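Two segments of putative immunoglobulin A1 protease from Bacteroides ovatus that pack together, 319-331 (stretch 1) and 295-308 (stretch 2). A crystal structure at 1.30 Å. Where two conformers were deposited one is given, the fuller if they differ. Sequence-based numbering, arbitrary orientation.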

# COMPACT_ATOMS: atom_id res chain seq x y z
N GLU A 319 -19.12 12.31 -10.26
CA GLU A 319 -19.99 11.14 -10.25
C GLU A 319 -19.77 10.39 -8.95
O GLU A 319 -18.71 10.49 -8.33
CB GLU A 319 -19.72 10.26 -11.48
CG GLU A 319 -18.23 9.89 -11.61
CD GLU A 319 -17.88 9.06 -12.83
OE1 GLU A 319 -18.74 8.86 -13.72
OE2 GLU A 319 -16.72 8.63 -12.92
N SER A 320 -20.77 9.65 -8.53
CA SER A 320 -20.71 8.86 -7.29
C SER A 320 -20.79 7.34 -7.53
O SER A 320 -20.63 6.55 -6.59
CB SER A 320 -21.79 9.30 -6.30
OG SER A 320 -23.06 9.12 -6.88
N SER A 321 -21.04 6.96 -8.79
CA SER A 321 -20.90 5.58 -9.22
C SER A 321 -20.25 5.63 -10.60
O SER A 321 -20.15 6.70 -11.22
CB SER A 321 -22.25 4.86 -9.27
OG SER A 321 -23.14 5.57 -10.11
N ALA A 322 -19.73 4.48 -11.02
CA ALA A 322 -19.09 4.34 -12.31
C ALA A 322 -19.96 3.49 -13.22
O ALA A 322 -20.39 2.38 -12.86
CB ALA A 322 -17.72 3.67 -12.19
N THR A 323 -20.17 4.03 -14.41
CA THR A 323 -20.88 3.30 -15.46
C THR A 323 -19.94 2.69 -16.51
O THR A 323 -20.34 1.77 -17.25
CB THR A 323 -21.94 4.19 -16.12
OG1 THR A 323 -21.32 5.42 -16.52
CG2 THR A 323 -23.05 4.48 -15.09
N GLY A 324 -18.69 3.15 -16.55
CA GLY A 324 -17.72 2.71 -17.54
C GLY A 324 -16.36 2.44 -16.95
O GLY A 324 -16.26 1.98 -15.80
N THR A 325 -15.31 2.77 -17.72
CA THR A 325 -13.95 2.36 -17.41
C THR A 325 -13.38 3.05 -16.16
O THR A 325 -12.66 2.44 -15.36
CB THR A 325 -13.09 2.64 -18.66
OG1 THR A 325 -13.57 1.80 -19.71
CG2 THR A 325 -11.60 2.38 -18.41
N THR A 326 -13.66 4.34 -16.06
CA THR A 326 -13.09 5.15 -14.99
C THR A 326 -14.13 5.56 -13.98
O THR A 326 -15.34 5.58 -14.26
CB THR A 326 -12.39 6.43 -15.56
OG1 THR A 326 -13.34 7.30 -16.19
CG2 THR A 326 -11.26 6.08 -16.54
N PHE A 327 -13.67 5.89 -12.78
CA PHE A 327 -14.52 6.50 -11.76
C PHE A 327 -13.80 7.72 -11.22
O PHE A 327 -12.67 7.60 -10.76
CB PHE A 327 -14.83 5.50 -10.64
CG PHE A 327 -15.62 6.11 -9.50
CD1 PHE A 327 -16.80 6.81 -9.74
CD2 PHE A 327 -15.18 6.00 -8.19
CE1 PHE A 327 -17.52 7.35 -8.69
CE2 PHE A 327 -15.88 6.54 -7.14
CZ PHE A 327 -17.04 7.24 -7.39
N HIS A 328 -14.51 8.87 -11.21
CA HIS A 328 -13.88 10.14 -10.86
C HIS A 328 -14.27 10.68 -9.49
O HIS A 328 -13.64 11.62 -9.02
CB HIS A 328 -14.25 11.20 -11.89
CG HIS A 328 -13.66 10.96 -13.24
ND1 HIS A 328 -12.33 10.62 -13.44
CD2 HIS A 328 -14.23 11.02 -14.46
CE1 HIS A 328 -12.12 10.51 -14.75
NE2 HIS A 328 -13.26 10.77 -15.39
N GLY A 329 -15.30 10.13 -8.84
CA GLY A 329 -15.71 10.72 -7.58
C GLY A 329 -16.18 12.18 -7.74
O GLY A 329 -16.49 12.61 -8.84
N VAL A 330 -16.25 12.89 -6.62
CA VAL A 330 -16.77 14.24 -6.55
C VAL A 330 -15.68 15.23 -6.14
O VAL A 330 -15.00 15.01 -5.13
CB VAL A 330 -17.95 14.30 -5.55
CG1 VAL A 330 -18.40 15.76 -5.30
CG2 VAL A 330 -19.11 13.39 -6.05
N ALA A 331 -15.52 16.31 -6.88
CA ALA A 331 -14.52 17.30 -6.57
C ALA A 331 -14.80 18.06 -5.27
O ALA A 331 -15.95 18.41 -4.96
CB ALA A 331 -14.34 18.27 -7.74
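Stretch 2, residues 295-308: SYENCYACESIVLK

Stretch 2 meets stretch 1 in two ways, through a short strand pairing in its middle and through the ring of Tyr-296 near its start. It enters as a strand at Ser-295 and Tyr-296, turns a corner at Glu-297 and Asn-298, where Asn-298 takes a positive phi of 52°, and becomes extended again through Cys-299 to Cys-302. A type I turn from Cys-302 to Ile-305, closed by Ile-305 N to Cys-302 O at 3.3 Å, then leads toward the strand at Leu-307 and Lys-308. Stretch 1 is mostly loop and becomes a strand only at Val-330 and Ala-331.

The backbone pairing is parallel. Val-330 lies beside Tyr-300 with CA atoms 4.7 Å apart, and Ala-331 beside Ala-301 with CA atoms 4.8 Å apart. Two hydrogen bonds fix the register: Val-330 N donates to Cys-299 O at 3.0 Å, and Ala-301 N donates to Val-330 O at 3.0 Å. Val-330 thus reaches the residues before and after its partner, the usual parallel pattern. CA-H...O contacts supplement them, Tyr-300 CA to Val-330 O and Ala-331 CA to Ala-301 O, each 3.2 Å. The strand is entered through Gly-329, whose phi of 61° favours glycine; an ideal CB there would lie 2.7 Å from Cys-299 O, a clash, so the close approach also depends on the absent side chain.

Side chains follow the alternation of the sheet. Val-330 and Tyr-300 share one face, with Val-330 CB 4.1 Å from Tyr-300 CD1. Ala-331 and Ala-301 share the other; there Ala-331 CB also comes within 4.4 Å of Glu-303 CB, just past the strand.

The aromatic contact centres on Phe-327 and Tyr-296, whose CA-to-CB bonds both point toward the opposing stretch. Their rings form an offset stack, centroids 4.0 Å apart and planes at 15°, and Phe-327 CE2 approaches Tyr-296 CG to 3.3 Å. Around this pair, Ala-322 CB packs 4.0 Å from Tyr-296 CE2, and Phe-327 CE2 lies 3.7 Å from Cys-299 CB. Cys-299 SG sits at the edge of the Phe-327 ring, 5.4 Å from its centroid. More peripherally, the His-328 ring reaches stretch 2 although its CA-to-CB bond points away, bringing His-328 CE1 to 4.4 Å from Leu-307 CD2.

Water completes the polar contacts: one molecule donates to both Tyr-296 O, at 2.9 Å, and Ser-320 O, at 2.7 Å, bridging the two backbones. The design rule is economical: short parallel pairing sets the register, while stacked rings extend the contact beyond it.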

# COMPACT_ATOMS: atom_id res chain seq x y z
N SER A 295 -18.00 -0.70 -6.22
CA SER A 295 -19.06 -0.07 -5.46
C SER A 295 -18.45 1.06 -4.63
O SER A 295 -17.49 0.84 -3.89
CB SER A 295 -19.77 -1.07 -4.56
OG SER A 295 -20.36 -2.11 -5.30
N TYR A 296 -19.02 2.24 -4.74
CA TYR A 296 -18.38 3.43 -4.19
C TYR A 296 -19.30 4.21 -3.29
O TYR A 296 -20.52 4.32 -3.56
CB TYR A 296 -17.91 4.33 -5.33
CG TYR A 296 -17.04 3.58 -6.34
CD1 TYR A 296 -15.80 3.09 -5.97
CD2 TYR A 296 -17.49 3.27 -7.60
CE1 TYR A 296 -15.02 2.37 -6.86
CE2 TYR A 296 -16.71 2.56 -8.50
CZ TYR A 296 -15.47 2.10 -8.12
OH TYR A 296 -14.69 1.37 -8.98
N GLU A 297 -18.71 4.82 -2.26
CA GLU A 297 -19.45 5.73 -1.38
C GLU A 297 -18.47 6.80 -0.92
O GLU A 297 -17.38 6.46 -0.47
CB GLU A 297 -20.01 4.95 -0.20
CG GLU A 297 -20.79 5.79 0.79
CD GLU A 297 -21.38 5.02 1.97
OE1 GLU A 297 -21.04 3.83 2.17
OE2 GLU A 297 -22.17 5.66 2.70
N ASN A 298 -18.88 8.07 -0.95
CA ASN A 298 -18.10 9.15 -0.37
C ASN A 298 -16.64 9.15 -0.87
O ASN A 298 -15.69 9.04 -0.07
CB ASN A 298 -18.12 9.10 1.17
CG ASN A 298 -19.52 9.20 1.78
OD1 ASN A 298 -19.72 8.75 2.94
ND2 ASN A 298 -20.44 9.77 1.07
N CYS A 299 -16.50 9.21 -2.20
CA CYS A 299 -15.20 9.28 -2.85
C CYS A 299 -15.02 10.66 -3.46
O CYS A 299 -15.88 11.11 -4.26
CB CYS A 299 -15.07 8.21 -3.93
SG CYS A 299 -14.95 6.51 -3.26
N TYR A 300 -13.92 11.33 -3.10
CA TYR A 300 -13.64 12.71 -3.44
C TYR A 300 -12.33 12.85 -4.17
O TYR A 300 -11.46 11.97 -4.11
CB TYR A 300 -13.66 13.61 -2.17
CG TYR A 300 -14.94 13.38 -1.40
CD1 TYR A 300 -16.16 13.84 -1.89
CD2 TYR A 300 -14.94 12.62 -0.24
CE1 TYR A 300 -17.35 13.53 -1.25
CE2 TYR A 300 -16.13 12.29 0.42
CZ TYR A 300 -17.34 12.77 -0.09
OH TYR A 300 -18.51 12.43 0.52
N ALA A 301 -12.16 13.99 -4.83
CA ALA A 301 -10.90 14.34 -5.46
C ALA A 301 -10.67 15.81 -5.30
O ALA A 301 -11.60 16.62 -5.43
CB ALA A 301 -10.87 13.95 -6.96
N CYS A 302 -9.43 16.23 -5.04
CA CYS A 302 -9.18 17.66 -4.97
C CYS A 302 -9.39 18.29 -6.34
O CYS A 302 -8.97 17.78 -7.37
CB CYS A 302 -7.79 18.01 -4.46
SG CYS A 302 -7.68 19.77 -3.94
N GLU A 303 -10.07 19.44 -6.33
CA GLU A 303 -10.45 20.17 -7.54
C GLU A 303 -9.22 20.61 -8.35
O GLU A 303 -9.34 20.85 -9.55
CB GLU A 303 -11.30 21.38 -7.17
CG GLU A 303 -10.55 22.45 -6.42
CD GLU A 303 -11.42 23.54 -5.82
OE1 GLU A 303 -12.63 23.57 -6.12
OE2 GLU A 303 -10.84 24.39 -5.07
N SER A 304 -8.06 20.69 -7.70
CA SER A 304 -6.87 21.21 -8.37
C SER A 304 -5.91 20.15 -8.92
O SER A 304 -4.89 20.53 -9.49
CB SER A 304 -6.11 22.11 -7.40
OG SER A 304 -5.61 21.37 -6.31
N ILE A 305 -6.25 18.86 -8.79
CA ILE A 305 -5.35 17.85 -9.38
C ILE A 305 -5.37 17.99 -10.90
O ILE A 305 -6.38 18.40 -11.50
CB ILE A 305 -5.63 16.40 -8.89
CG1 ILE A 305 -6.96 15.85 -9.40
CG2 ILE A 305 -5.50 16.33 -7.36
CD1 ILE A 305 -7.23 14.38 -8.95
N VAL A 306 -4.25 17.62 -11.51
CA VAL A 306 -4.08 17.70 -12.97
C VAL A 306 -4.09 16.27 -13.53
O VAL A 306 -3.31 15.42 -13.07
CB VAL A 306 -2.78 18.44 -13.33
CG1 VAL A 306 -2.55 18.46 -14.84
CG2 VAL A 306 -2.80 19.86 -12.75
N LEU A 307 -4.96 16.03 -14.50
CA LEU A 307 -5.11 14.75 -15.18
C LEU A 307 -4.64 14.97 -16.62
O LEU A 307 -5.08 15.89 -17.31
CB LEU A 307 -6.55 14.21 -15.16
CG LEU A 307 -7.00 13.32 -13.98
CD1 LEU A 307 -6.92 14.08 -12.65
CD2 LEU A 307 -8.42 12.77 -14.23
N LYS A 308 -3.75 14.08 -17.08
CA LYS A 308 -3.18 14.14 -18.43
C LYS A 308 -3.14 12.78 -19.09
O LYS A 308 -2.82 11.77 -18.45
CB LYS A 308 -1.77 14.74 -18.41
CG LYS A 308 -1.71 16.22 -18.11
CD LYS A 308 -0.30 16.75 -18.22
CE LYS A 308 -0.26 18.26 -18.05
NZ LYS A 308 1.15 18.78 -18.24
O HOH W 1 -22.41 4.79 -5.65